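Local structure of esterase (Sinorhizobium meliloti 1021, 4TX1) at residues Q46-S51 / G214-V219; H54-G59 / H87-L92; V16-D21 / D39-V44; L174-A179 / C184-G189; I95-G100 / E120-L125. The protein is a carbohydrate acetylesterase of the SGNH (GDSL-like) hydrolase family and probably cleaves acetyl groups from ester substrates. All coordinates share one frame; numbering follows the deposited sequence.

Interaction 1 (Q46-S51 / G214-V219); sequences QKALGS and GLEPVV
Ala48 and Leu49, in the last turn of one helix, meet Glu216 and Val219 of the C-terminal helix at two points, one beside a carboxylate and one purely apolar. At the first, the methyl of Ala48 lies against the carboxylate end of Glu216, with Ala48 CB 3.6 Å from Glu216 OE2 and 3.7 Å from its CD. Glu216 reaches this place because CG stands anti to the backbone N (chi1 169°) and the chain beyond it runs extended. At the second, one methyl branch of each residue does the touching: Leu49 CD1 comes to 3.8 Å from Val219 CG1, the two side chains crossing at about a right angle. Ala48 and Glu216 are also the pair of closest CA atoms, 6.9 Å apart, so the helices come near each other where one partner is as small as alanine. No hydrogen bond joins the two segments. The polar end of Glu216 is instead held from within its own helix, where OE1 forms a salt bridge with Arg220; the same arginine reaches across through NH2 to Ala48 O, though only in a weak hydrogen bond. Gly50 is the first residue to leave helical geometry, with a positive phi of 62°, yet its N still bonds to Gln46 O at 2.8 Å. Farther inward, Val219 rests on Leu45 and on Leu142 of strand 140-145. The arrangement is helix-on-helix packing on one face of the parallel sheet in the three-layer alpha/beta/alpha fold of SGNH hydrolases.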
# COMPACT_ATOMS: atom_id res chain seq x y z
N GLN A 46 -6.63 0.69 35.34
CA GLN A 46 -7.70 -0.26 35.42
C GLN A 46 -7.95 -0.59 36.92
O GLN A 46 -9.10 -0.82 37.37
CB GLN A 46 -7.36 -1.56 34.71
CG GLN A 46 -8.25 -2.75 34.93
CD GLN A 46 -9.61 -2.58 34.28
OE1 GLN A 46 -9.83 -3.00 33.10
NE2 GLN A 46 -10.53 -1.92 34.99
N LYS A 47 -6.86 -0.76 37.64
CA LYS A 47 -7.00 -1.18 39.07
C LYS A 47 -7.67 -0.07 39.83
O LYS A 47 -8.54 -0.35 40.68
CB LYS A 47 -5.64 -1.44 39.70
CG LYS A 47 -5.72 -2.00 41.14
CD LYS A 47 -4.30 -2.36 41.59
CE LYS A 47 -4.22 -3.09 42.92
NZ LYS A 47 -4.84 -4.43 42.74
N ALA A 48 -7.30 1.17 39.53
CA ALA A 48 -7.91 2.34 40.15
C ALA A 48 -9.40 2.47 39.82
O ALA A 48 -10.19 2.86 40.71
CB ALA A 48 -7.17 3.61 39.83
N LEU A 49 -9.83 2.13 38.59
CA LEU A 49 -11.23 2.29 38.22
C LEU A 49 -12.04 1.09 38.69
O LEU A 49 -13.25 1.19 38.87
CB LEU A 49 -11.38 2.51 36.66
CG LEU A 49 -10.66 3.75 36.11
CD1 LEU A 49 -10.63 3.78 34.57
CD2 LEU A 49 -11.22 5.07 36.66
N GLY A 50 -11.40 -0.05 38.86
CA GLY A 50 -12.06 -1.30 39.18
C GLY A 50 -13.04 -1.78 38.13
O GLY A 50 -12.88 -1.50 36.94
N SER A 51 -14.11 -2.45 38.58
CA SER A 51 -15.13 -3.01 37.68
C SER A 51 -16.06 -2.01 36.95
O SER A 51 -16.81 -2.40 36.05
CB SER A 51 -15.97 -4.02 38.49
OG SER A 51 -16.73 -3.34 39.50
N GLY A 214 -1.70 9.17 38.02
CA GLY A 214 -1.95 10.53 37.64
C GLY A 214 -3.16 10.77 36.75
O GLY A 214 -3.80 11.82 36.85
N LEU A 215 -3.47 9.81 35.87
CA LEU A 215 -4.63 9.95 34.96
C LEU A 215 -5.96 9.65 35.58
O LEU A 215 -7.00 10.00 35.06
CB LEU A 215 -4.38 9.03 33.76
CG LEU A 215 -3.33 9.49 32.78
CD1 LEU A 215 -2.88 8.37 31.83
CD2 LEU A 215 -3.82 10.67 31.95
N GLU A 216 -5.97 9.04 36.76
CA GLU A 216 -7.25 8.56 37.30
C GLU A 216 -8.32 9.68 37.43
O GLU A 216 -9.43 9.45 37.02
CB GLU A 216 -7.07 7.80 38.62
CG GLU A 216 -8.41 7.57 39.26
CD GLU A 216 -8.36 6.98 40.65
OE1 GLU A 216 -9.41 6.49 41.09
OE2 GLU A 216 -7.30 6.93 41.27
N PRO A 217 -7.97 10.85 37.99
CA PRO A 217 -8.99 11.88 38.18
C PRO A 217 -9.60 12.40 36.89
O PRO A 217 -10.81 12.51 36.82
CB PRO A 217 -8.24 12.99 38.91
CG PRO A 217 -7.21 12.27 39.71
CD PRO A 217 -6.72 11.23 38.68
N VAL A 218 -8.77 12.71 35.86
CA VAL A 218 -9.28 13.21 34.60
C VAL A 218 -10.03 12.10 33.87
O VAL A 218 -11.07 12.35 33.26
CB VAL A 218 -8.17 13.87 33.76
CG1 VAL A 218 -7.21 12.83 33.22
CG2 VAL A 218 -8.76 14.69 32.62
N VAL A 219 -9.57 10.86 34.00
CA VAL A 219 -10.30 9.73 33.44
C VAL A 219 -11.67 9.53 34.07
O VAL A 219 -12.64 9.45 33.38
CB VAL A 219 -9.47 8.45 33.41
CG1 VAL A 219 -10.32 7.28 33.03
CG2 VAL A 219 -8.33 8.63 32.46

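Interaction 2 (H54-G59 / H87-L92); sequences HVIAEG and HTHAPL
The imidazole of His89 is sandwiched between two aliphatic groups: Ile56 CG2 sits over the centre of one face, 3.6 Å from the ring centroid in a CH-pi contact only 8° off the normal, and Thr88 CG2 lies over the opposite face. At the edge, near the ring plane, is the carboxylate of Glu58. This joins the end of helix 78-89 to strand 53-59, outermost within the chain in the parallel sheet of this alpha/beta fold. Ile56 spreads both branches along the ring, for its CD1 also comes to 3.6 Å from His89 ND1. Glu58 and His89 approach from opposite directions, the glutamate chain bending at chi2 to turn its carboxylate to the ring. With this face-and-edge grip the imidazole has little freedom to rotate. The surroundings are shared with a second subunit: its Ala57 packs on His89, and its Glu58 brings OE2 close to OE2 of this Glu58, a pairing of like charges that the histidine could help to offset if it were protonated. Between the segments the sole hydrogen bond is His89 NE2 to Glu58 OE2, 2.8 Å with an N-H...O angle of 150°, met on the anti side of the carboxylate and 34° out of its plane.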
# COMPACT_ATOMS: atom_id res chain seq x y z
N HIS A 54 -13.41 -1.17 31.67
CA HIS A 54 -12.61 -2.21 31.07
C HIS A 54 -11.55 -1.44 30.24
O HIS A 54 -11.95 -0.68 29.36
CB HIS A 54 -13.41 -3.07 30.15
CG HIS A 54 -12.61 -4.12 29.49
ND1 HIS A 54 -12.66 -4.33 28.13
CD2 HIS A 54 -11.72 -5.00 29.98
CE1 HIS A 54 -11.85 -5.33 27.82
NE2 HIS A 54 -11.23 -5.72 28.92
N VAL A 55 -10.30 -1.53 30.64
CA VAL A 55 -9.19 -0.80 29.99
C VAL A 55 -8.42 -1.71 29.04
O VAL A 55 -7.95 -2.79 29.42
CB VAL A 55 -8.25 -0.20 31.04
CG1 VAL A 55 -7.14 0.66 30.43
CG2 VAL A 55 -9.10 0.57 32.00
N ILE A 56 -8.31 -1.25 27.79
CA ILE A 56 -7.62 -1.96 26.69
C ILE A 56 -6.31 -1.24 26.37
O ILE A 56 -6.31 -0.03 26.03
CB ILE A 56 -8.54 -2.02 25.45
CG1 ILE A 56 -9.87 -2.71 25.89
CG2 ILE A 56 -7.81 -2.71 24.28
CD1 ILE A 56 -10.94 -2.76 24.86
N ALA A 57 -5.19 -1.97 26.41
CA ALA A 57 -3.86 -1.39 26.21
C ALA A 57 -3.42 -1.72 24.79
O ALA A 57 -3.40 -2.90 24.41
CB ALA A 57 -2.87 -1.99 27.20
N GLU A 58 -3.10 -0.66 24.03
CA GLU A 58 -2.59 -0.85 22.66
C GLU A 58 -1.36 0.03 22.52
O GLU A 58 -1.41 1.10 21.89
CB GLU A 58 -3.69 -0.47 21.64
CG GLU A 58 -4.80 -1.48 21.50
CD GLU A 58 -4.53 -2.70 20.67
OE1 GLU A 58 -3.59 -2.70 19.82
OE2 GLU A 58 -5.34 -3.63 20.77
N GLY A 59 -0.28 -0.38 23.12
CA GLY A 59 0.99 0.28 23.00
C GLY A 59 1.93 -0.49 22.10
O GLY A 59 2.25 -1.67 22.33
N HIS A 87 -12.01 -0.22 15.50
CA HIS A 87 -13.02 -1.12 15.05
C HIS A 87 -13.04 -2.42 15.84
O HIS A 87 -14.09 -2.97 16.09
CB HIS A 87 -12.87 -1.41 13.53
CG HIS A 87 -14.18 -1.61 12.80
ND1 HIS A 87 -15.03 -0.55 12.45
CD2 HIS A 87 -14.72 -2.73 12.30
CE1 HIS A 87 -16.06 -1.06 11.79
NE2 HIS A 87 -15.90 -2.36 11.67
N THR A 88 -11.86 -2.91 16.20
CA THR A 88 -11.69 -4.11 16.99
C THR A 88 -12.28 -3.94 18.38
O THR A 88 -12.75 -4.91 19.02
CB THR A 88 -10.16 -4.34 17.16
OG1 THR A 88 -9.60 -4.64 15.85
CG2 THR A 88 -9.92 -5.52 18.10
N HIS A 89 -12.19 -2.75 18.93
CA HIS A 89 -12.51 -2.58 20.37
C HIS A 89 -13.82 -1.83 20.62
O HIS A 89 -14.20 -1.66 21.81
CB HIS A 89 -11.31 -1.95 21.08
CG HIS A 89 -10.11 -2.83 21.12
ND1 HIS A 89 -10.12 -4.10 21.63
CD2 HIS A 89 -8.86 -2.64 20.59
CE1 HIS A 89 -8.92 -4.66 21.46
NE2 HIS A 89 -8.14 -3.79 20.82
N ALA A 90 -14.44 -1.34 19.55
CA ALA A 90 -15.70 -0.61 19.63
C ALA A 90 -16.76 -1.50 20.30
O ALA A 90 -16.82 -2.67 20.11
CB ALA A 90 -16.18 -0.19 18.24
N PRO A 91 -17.69 -0.86 21.01
CA PRO A 91 -17.87 0.55 21.24
C PRO A 91 -17.03 1.05 22.39
O PRO A 91 -16.83 0.32 23.37
CB PRO A 91 -19.38 0.63 21.63
CG PRO A 91 -19.64 -0.64 22.26
CD PRO A 91 -18.86 -1.66 21.46
N LEU A 92 -16.51 2.27 22.24
CA LEU A 92 -15.61 2.84 23.20
C LEU A 92 -16.23 4.08 23.86
O LEU A 92 -16.83 4.90 23.16
CB LEU A 92 -14.27 3.22 22.53
CG LEU A 92 -13.48 2.02 21.95
CD1 LEU A 92 -12.44 2.59 20.93
CD2 LEU A 92 -12.86 1.32 23.11

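Interaction 3 (V16-D21 / D39-V44); sequences VLCYGD and DRWPSV
Strand 14-20 and the first turn of helix 41-49 come closest at Cys18 and Pro42, whose CA atoms are 6.7 Å apart, and no hydrogen bond passes between the segments. Cys18 turns its CB toward the helix and carries the contact with its sulfur. SG lies 3.5 Å from Trp41 CH2 and equally near CZ3, at the far rim of the indole. Measured to the centroid of the six-membered ring, SG is 4.2 Å away and 49° off the normal, an oblique sulfur-aromatic contact. The methylene shares the work: Cys18 CB stands 3.5 Å from Trp41 CH2. Pro42 adds a second, longer contact to the thiol, its CB 4.0 Å from Cys18 SG and its CG 4.0 Å from Cys18 CB, so two consecutive residues of the helix touch the cysteine. The indole reaches the strand because its CG is placed between the backbone N and the carbonyl carbon (chi1 76°). Pro42 CD in turn lies over one face of the same indole, offset toward the rim. The polar edge of Trp41 is directed elsewhere, NE1 giving a hydrogen bond to Thr24 OG1. Arg40 takes the N-cap position of the helix, and Val44 N bonds to its O within the first turn. Around the contact the sheet continues on both flanks of strand 14-20: on one, Val55 of strand 53-59 touches both Cys18 and Pro42; on the other, Val96 and Met98 of strand 94-98 pack against Trp41, so the start of helix 41-49 makes contact with three adjacent strands.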
# COMPACT_ATOMS: atom_id res chain seq x y z
N VAL A 16 -12.32 1.76 27.85
CA VAL A 16 -11.29 2.78 27.64
C VAL A 16 -10.19 2.17 26.78
O VAL A 16 -9.63 1.13 27.15
CB VAL A 16 -10.59 3.20 28.96
CG1 VAL A 16 -9.54 4.27 28.76
CG2 VAL A 16 -11.63 3.68 30.02
N LEU A 17 -9.88 2.81 25.65
CA LEU A 17 -8.74 2.40 24.82
C LEU A 17 -7.57 3.30 25.08
O LEU A 17 -7.68 4.55 24.99
CB LEU A 17 -9.09 2.43 23.31
CG LEU A 17 -7.93 2.19 22.29
CD1 LEU A 17 -7.50 0.74 22.33
CD2 LEU A 17 -8.47 2.64 20.92
N CYS A 18 -6.42 2.68 25.32
CA CYS A 18 -5.16 3.37 25.56
C CYS A 18 -4.22 3.14 24.37
O CYS A 18 -3.74 2.02 24.16
CB CYS A 18 -4.46 2.92 26.79
SG CYS A 18 -5.50 3.08 28.30
N TYR A 19 -4.09 4.16 23.57
CA TYR A 19 -3.33 4.08 22.29
C TYR A 19 -2.06 4.80 22.39
O TYR A 19 -1.99 6.05 22.50
CB TYR A 19 -4.19 4.64 21.17
CG TYR A 19 -3.75 4.30 19.73
CD1 TYR A 19 -3.84 2.98 19.27
CD2 TYR A 19 -3.26 5.26 18.87
CE1 TYR A 19 -3.53 2.65 17.95
CE2 TYR A 19 -2.84 4.91 17.56
CZ TYR A 19 -3.03 3.61 17.11
OH TYR A 19 -2.72 3.24 15.82
N GLY A 20 -0.95 4.04 22.35
CA GLY A 20 0.34 4.66 22.53
C GLY A 20 1.51 3.86 21.97
O GLY A 20 1.32 3.03 21.06
N ASP A 21 2.70 4.15 22.50
CA ASP A 21 3.98 3.66 22.00
C ASP A 21 4.64 2.80 23.08
O ASP A 21 3.94 2.16 23.87
CB ASP A 21 4.81 4.77 21.43
CG ASP A 21 5.16 5.85 22.48
OD1 ASP A 21 5.06 5.51 23.67
OD2 ASP A 21 5.39 7.01 22.07
N ASP A 39 2.61 -2.99 36.46
CA ASP A 39 3.31 -1.73 36.42
C ASP A 39 3.05 -0.84 35.17
O ASP A 39 3.49 0.30 35.11
CB ASP A 39 4.81 -1.92 36.61
CG ASP A 39 5.15 -2.62 37.98
OD1 ASP A 39 4.31 -2.43 38.90
OD2 ASP A 39 6.19 -3.31 38.02
N ARG A 40 2.36 -1.41 34.18
CA ARG A 40 2.04 -0.65 32.97
C ARG A 40 0.93 0.37 33.30
O ARG A 40 0.00 0.05 34.03
CB ARG A 40 1.65 -1.61 31.86
CG ARG A 40 2.73 -2.61 31.60
CD ARG A 40 2.29 -3.72 30.61
NE ARG A 40 3.17 -4.85 30.71
CZ ARG A 40 2.90 -6.07 30.28
NH1 ARG A 40 1.72 -6.27 29.68
NH2 ARG A 40 3.72 -7.06 30.51
N TRP A 41 0.94 1.55 32.70
CA TRP A 41 0.01 2.57 33.09
C TRP A 41 -1.43 2.27 32.86
O TRP A 41 -2.27 2.52 33.69
CB TRP A 41 0.44 3.94 32.60
CG TRP A 41 0.22 4.26 31.11
CD1 TRP A 41 1.19 4.31 30.16
CD2 TRP A 41 -1.00 4.67 30.50
NE1 TRP A 41 0.62 4.71 28.93
CE2 TRP A 41 -0.71 4.90 29.12
CE3 TRP A 41 -2.33 4.77 30.93
CZ2 TRP A 41 -1.72 5.28 28.20
CZ3 TRP A 41 -3.31 5.18 30.02
CH2 TRP A 41 -3.00 5.43 28.69
N PRO A 42 -1.77 1.55 31.75
CA PRO A 42 -3.17 1.19 31.62
C PRO A 42 -3.69 0.21 32.71
O PRO A 42 -4.85 0.26 33.10
CB PRO A 42 -3.24 0.47 30.27
CG PRO A 42 -2.14 1.13 29.52
CD PRO A 42 -0.99 1.20 30.55
N SER A 43 -2.82 -0.67 33.18
CA SER A 43 -3.11 -1.61 34.27
C SER A 43 -3.35 -0.88 35.59
O SER A 43 -4.34 -1.22 36.30
CB SER A 43 -1.95 -2.57 34.50
OG SER A 43 -1.76 -3.37 33.30
N VAL A 44 -2.47 0.07 35.87
CA VAL A 44 -2.64 0.93 37.09
C VAL A 44 -3.96 1.70 37.05
O VAL A 44 -4.74 1.71 38.04
CB VAL A 44 -1.47 1.86 37.29
CG1 VAL A 44 -1.85 2.89 38.37
CG2 VAL A 44 -0.17 1.03 37.49

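Interaction 4 (L174-A179 / C184-G189); sequences LYRDLA and CGFFDG
Phe186 and Ala179 form the tight part of the helix-to-strand half of a beta-alpha-beta unit, in which helix 171-182 leads through a short turn into strand 185-188, outermost in the chain's parallel sheet; the two axes run nearly antiparallel, at 167°, with a closest approach of 7.6 Å. Ala179 CB packs against the start of the strand, 3.7 Å from Phe186 CB and 3.4 Å from Cys184 O. Beside it the Phe186 ring lies flat against the helix: Arg176 CB is over the centre of one face, 3.7 Å from the centroid and near the normal, a CH-pi contact. The backbone N of Arg176 comes over the same ring, and Tyr175 CB approaches Phe186 CE1 obliquely at 3.6 Å. The Tyr175 ring then leads away into the core, where its OH bonds to Leu99 O. The loose side is the arginine end. Arg176 is exposed, and its chain bends at chi3 to bring NE to 3.7 Å from Phe186 CE2, but the guanidinium plane is turned 79° from that of the ring, so the two do not stack, although Phe186 CZ lies over a face of the guanidinium. Its NH2 stays 4.9 Å from Asp188 OD2, too far for a salt bridge, while Asp188 OD1 is taken by Ser145 and Gly190. At the turn the backbone itself joins the two: Cys184 N bonds to Ala179 O, 2.9 Å long and nearly straight at 170°.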
# COMPACT_ATOMS: atom_id res chain seq x y z
N LEU A 174 1.42 22.69 23.32
CA LEU A 174 0.79 22.46 22.03
C LEU A 174 -0.36 21.47 22.15
O LEU A 174 -1.41 21.71 21.55
CB LEU A 174 1.81 21.98 21.02
CG LEU A 174 2.88 22.93 20.52
CD1 LEU A 174 3.79 22.22 19.51
CD2 LEU A 174 2.21 24.19 19.95
N TYR A 175 -0.18 20.36 22.90
CA TYR A 175 -1.25 19.39 23.04
C TYR A 175 -2.43 19.99 23.83
O TYR A 175 -3.57 19.73 23.57
CB TYR A 175 -0.80 18.11 23.75
CG TYR A 175 0.00 17.14 22.88
CD1 TYR A 175 0.61 17.53 21.72
CD2 TYR A 175 0.24 15.86 23.31
CE1 TYR A 175 1.38 16.61 20.94
CE2 TYR A 175 0.97 14.94 22.57
CZ TYR A 175 1.54 15.30 21.38
OH TYR A 175 2.37 14.49 20.59
N ARG A 176 -2.09 20.77 24.89
CA ARG A 176 -3.15 21.39 25.68
C ARG A 176 -3.99 22.35 24.82
O ARG A 176 -5.21 22.34 24.92
CB ARG A 176 -2.52 22.18 26.86
CG ARG A 176 -3.56 22.87 27.79
CD ARG A 176 -2.89 23.73 28.86
NE ARG A 176 -1.99 22.98 29.73
CZ ARG A 176 -0.64 23.05 29.74
NH1 ARG A 176 0.04 23.93 28.98
NH2 ARG A 176 0.02 22.25 30.58
N ASP A 177 -3.31 23.15 24.01
CA ASP A 177 -3.95 24.12 23.04
C ASP A 177 -4.84 23.34 22.07
O ASP A 177 -5.98 23.67 21.85
CB ASP A 177 -2.96 24.91 22.27
CG ASP A 177 -2.24 25.98 23.09
OD1 ASP A 177 -2.59 26.25 24.23
OD2 ASP A 177 -1.24 26.47 22.54
N LEU A 178 -4.33 22.22 21.53
CA LEU A 178 -5.16 21.36 20.65
C LEU A 178 -6.39 20.80 21.29
O LEU A 178 -7.48 20.79 20.68
CB LEU A 178 -4.24 20.24 20.01
CG LEU A 178 -4.96 19.41 18.93
CD1 LEU A 178 -5.16 20.17 17.64
CD2 LEU A 178 -4.23 18.02 18.66
N ALA A 179 -6.27 20.29 22.53
CA ALA A 179 -7.33 19.67 23.27
C ALA A 179 -8.44 20.69 23.43
O ALA A 179 -9.62 20.38 23.25
CB ALA A 179 -6.83 19.19 24.62
N CYS A 184 -11.32 18.09 23.51
CA CYS A 184 -10.81 16.88 24.09
C CYS A 184 -10.32 17.24 25.50
O CYS A 184 -9.95 18.41 25.78
CB CYS A 184 -9.51 16.46 23.31
SG CYS A 184 -9.91 15.81 21.69
N GLY A 185 -10.17 16.20 26.33
CA GLY A 185 -9.41 16.34 27.58
C GLY A 185 -7.93 16.41 27.32
O GLY A 185 -7.43 15.95 26.25
N PHE A 186 -7.22 16.93 28.31
CA PHE A 186 -5.77 17.03 28.30
C PHE A 186 -5.17 16.59 29.62
O PHE A 186 -5.69 16.92 30.73
CB PHE A 186 -5.29 18.44 27.95
CG PHE A 186 -3.81 18.61 28.05
CD1 PHE A 186 -2.94 18.02 27.10
CD2 PHE A 186 -3.23 19.29 29.10
CE1 PHE A 186 -1.59 18.09 27.26
CE2 PHE A 186 -1.85 19.35 29.26
CZ PHE A 186 -1.02 18.80 28.30
N PHE A 187 -4.05 15.89 29.57
CA PHE A 187 -3.22 15.72 30.77
C PHE A 187 -1.78 15.80 30.36
O PHE A 187 -1.37 15.12 29.38
CB PHE A 187 -3.52 14.38 31.39
CG PHE A 187 -2.81 14.16 32.72
CD1 PHE A 187 -3.29 14.78 33.88
CD2 PHE A 187 -1.72 13.33 32.80
CE1 PHE A 187 -2.64 14.56 35.10
CE2 PHE A 187 -1.04 13.13 34.01
CZ PHE A 187 -1.53 13.74 35.17
N ASP A 188 -0.95 16.46 31.16
CA ASP A 188 0.50 16.47 30.94
C ASP A 188 1.16 15.31 31.68
O ASP A 188 1.25 15.34 32.93
CB ASP A 188 1.15 17.79 31.41
CG ASP A 188 2.65 17.81 31.17
OD1 ASP A 188 3.20 16.90 30.52
OD2 ASP A 188 3.27 18.75 31.62
N GLY A 189 1.56 14.23 30.96
CA GLY A 189 2.22 13.10 31.60
C GLY A 189 3.47 13.50 32.35
O GLY A 189 3.82 12.85 33.33

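Interaction 5 (I95-G100 / E120-L125); sequences IVFMLG and ERLVNL
This contact is part of the beta-alpha-beta architecture of the SGNH fold, where helix 112-127 packs against strand 94-98 in the middle of the parallel sheet. Phe97 and Leu122 make its centre. The phenyl ring receives Leu122 CB over one face, 4.1 Å from the centroid and 29° off the normal, a CH-pi contact displaced toward the ring tip, where Phe97 CZ is 3.7 Å from Leu122 CB. The two side chains pass at a slant to each other. In Leu122 the CG is anti to the carbonyl carbon (chi1 -60°), and with chi2 extended the CD1 methyl is directed to Leu99: Leu122 CD1 and Leu99 CD1 touch at 3.6 Å, the side chains crossing at about a right angle. The same Leu122 methyl also nears Phe97 CE1 at 4.0 Å, so one methyl touches both ring and leucine. Val123, one residue on, adds a lighter touch, its CG2 4.4 Å from Phe97 CE2. Ile95, from the same strand, rests its CG2 on a face of the Phe97 ring, offset toward the rim. Farther out, Leu82 of helix 78-89 touches both Phe97 and Leu122, while Ile141 of the next strand touches Phe97 and Val123. On the outward side of the helix, Arg121 NE bonds to His70 O of a third subunit. Across the two segments no hydrogen bond or charge pair exists, and all four touching residues are buried; the helix is therefore held to the strand by close apolar fit and dispersion, without the directional constraint of a polar bond.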
# COMPACT_ATOMS: atom_id res chain seq x y z
N ILE A 95 -11.11 7.29 24.46
CA ILE A 95 -9.80 6.94 23.82
C ILE A 95 -8.80 7.84 24.53
O ILE A 95 -8.98 9.08 24.57
CB ILE A 95 -9.83 7.20 22.31
CG1 ILE A 95 -10.86 6.23 21.68
CG2 ILE A 95 -8.39 6.97 21.78
CD1 ILE A 95 -12.19 6.72 21.41
N VAL A 96 -7.74 7.25 25.05
CA VAL A 96 -6.62 7.97 25.64
C VAL A 96 -5.38 7.85 24.73
O VAL A 96 -4.91 6.72 24.54
CB VAL A 96 -6.25 7.40 27.04
CG1 VAL A 96 -5.14 8.28 27.70
CG2 VAL A 96 -7.58 7.36 27.87
N PHE A 97 -4.89 8.97 24.23
CA PHE A 97 -3.69 8.99 23.39
C PHE A 97 -2.48 9.39 24.22
O PHE A 97 -2.51 10.38 24.97
CB PHE A 97 -3.80 9.98 22.27
CG PHE A 97 -4.84 9.62 21.21
CD1 PHE A 97 -4.67 8.49 20.44
CD2 PHE A 97 -5.94 10.41 20.96
CE1 PHE A 97 -5.55 8.16 19.48
CE2 PHE A 97 -6.84 10.13 19.96
CZ PHE A 97 -6.69 8.95 19.24
N MET A 98 -1.43 8.61 24.09
CA MET A 98 -0.13 9.10 24.55
C MET A 98 0.95 8.83 23.51
O MET A 98 1.59 7.74 23.48
CB MET A 98 0.25 8.58 25.97
CG MET A 98 1.44 9.36 26.50
SD MET A 98 1.85 9.08 28.25
CE MET A 98 2.68 7.51 28.10
N LEU A 99 1.14 9.79 22.61
CA LEU A 99 2.06 9.65 21.49
C LEU A 99 2.76 10.95 21.28
O LEU A 99 2.28 12.01 21.69
CB LEU A 99 1.30 9.21 20.21
CG LEU A 99 0.73 7.82 20.16
CD1 LEU A 99 -0.17 7.65 18.89
CD2 LEU A 99 1.86 6.81 20.17
N GLY A 100 3.93 10.86 20.65
CA GLY A 100 4.77 11.97 20.22
C GLY A 100 6.25 11.78 20.44
O GLY A 100 7.05 12.48 19.82
N GLU A 120 -3.89 15.65 16.00
CA GLU A 120 -5.06 16.19 15.33
C GLU A 120 -5.70 15.23 14.36
O GLU A 120 -6.92 15.02 14.34
CB GLU A 120 -4.77 17.54 14.75
CG GLU A 120 -5.98 18.22 14.12
CD GLU A 120 -5.64 19.61 13.63
OE1 GLU A 120 -6.57 20.41 13.56
OE2 GLU A 120 -4.50 19.92 13.28
N ARG A 121 -4.87 14.60 13.57
CA ARG A 121 -5.36 13.60 12.65
C ARG A 121 -5.99 12.40 13.39
O ARG A 121 -7.02 11.96 13.01
CB ARG A 121 -4.26 13.14 11.73
CG ARG A 121 -4.66 11.99 10.85
CD ARG A 121 -5.64 12.38 9.78
NE ARG A 121 -5.78 11.34 8.81
CZ ARG A 121 -6.90 10.96 8.25
NH1 ARG A 121 -8.02 11.53 8.57
NH2 ARG A 121 -6.86 9.96 7.43
N LEU A 122 -5.33 11.90 14.44
CA LEU A 122 -5.86 10.83 15.22
C LEU A 122 -7.22 11.20 15.81
O LEU A 122 -8.14 10.41 15.82
CB LEU A 122 -4.87 10.37 16.31
CG LEU A 122 -3.51 9.88 15.80
CD1 LEU A 122 -2.65 9.49 17.01
CD2 LEU A 122 -3.61 8.71 14.83
N VAL A 123 -7.33 12.43 16.32
CA VAL A 123 -8.62 12.85 16.91
C VAL A 123 -9.68 12.73 15.83
O VAL A 123 -10.79 12.24 16.06
CB VAL A 123 -8.55 14.28 17.50
CG1 VAL A 123 -9.97 14.72 17.91
CG2 VAL A 123 -7.56 14.23 18.69
N ASN A 124 -9.40 13.28 14.66
CA ASN A 124 -10.39 13.25 13.56
C ASN A 124 -10.77 11.82 13.11
O ASN A 124 -11.92 11.58 12.76
CB ASN A 124 -9.87 14.06 12.37
CG ASN A 124 -9.93 15.58 12.65
OD1 ASN A 124 -10.96 16.08 13.20
ND2 ASN A 124 -8.85 16.29 12.35
N LEU A 125 -9.79 10.89 13.15
CA LEU A 125 -10.08 9.49 12.84
C LEU A 125 -11.08 8.92 13.82
O LEU A 125 -11.93 8.10 13.45
CB LEU A 125 -8.76 8.64 12.79
CG LEU A 125 -7.93 8.96 11.54
CD1 LEU A 125 -6.53 8.32 11.79
CD2 LEU A 125 -8.59 8.41 10.26

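In the fold
From the N terminus, strand 14-20 leads round to helix 41-49, where interaction 3 closes the first loop. The chain then enters strand 53-59, and interaction 2 closes the next, bringing back the end of helix 78-89. Strand 94-98 follows, and interaction 5 folds helix 112-127 onto it; interaction 4 closes the short turn from helix 171-182 to strand 185-188. Interactions 2, 5 and 4 run in series, all nested inside the long loop of interaction 1, which joins helix 41-49 to the C-terminal helix 205-223. Helix 41-49 is common to interactions 1 and 3. Backbone pairing of strand 14-20 with both neighbours links interactions 2, 3 and 5 through the sheet, while Tyr175 joins interaction 4 to 5.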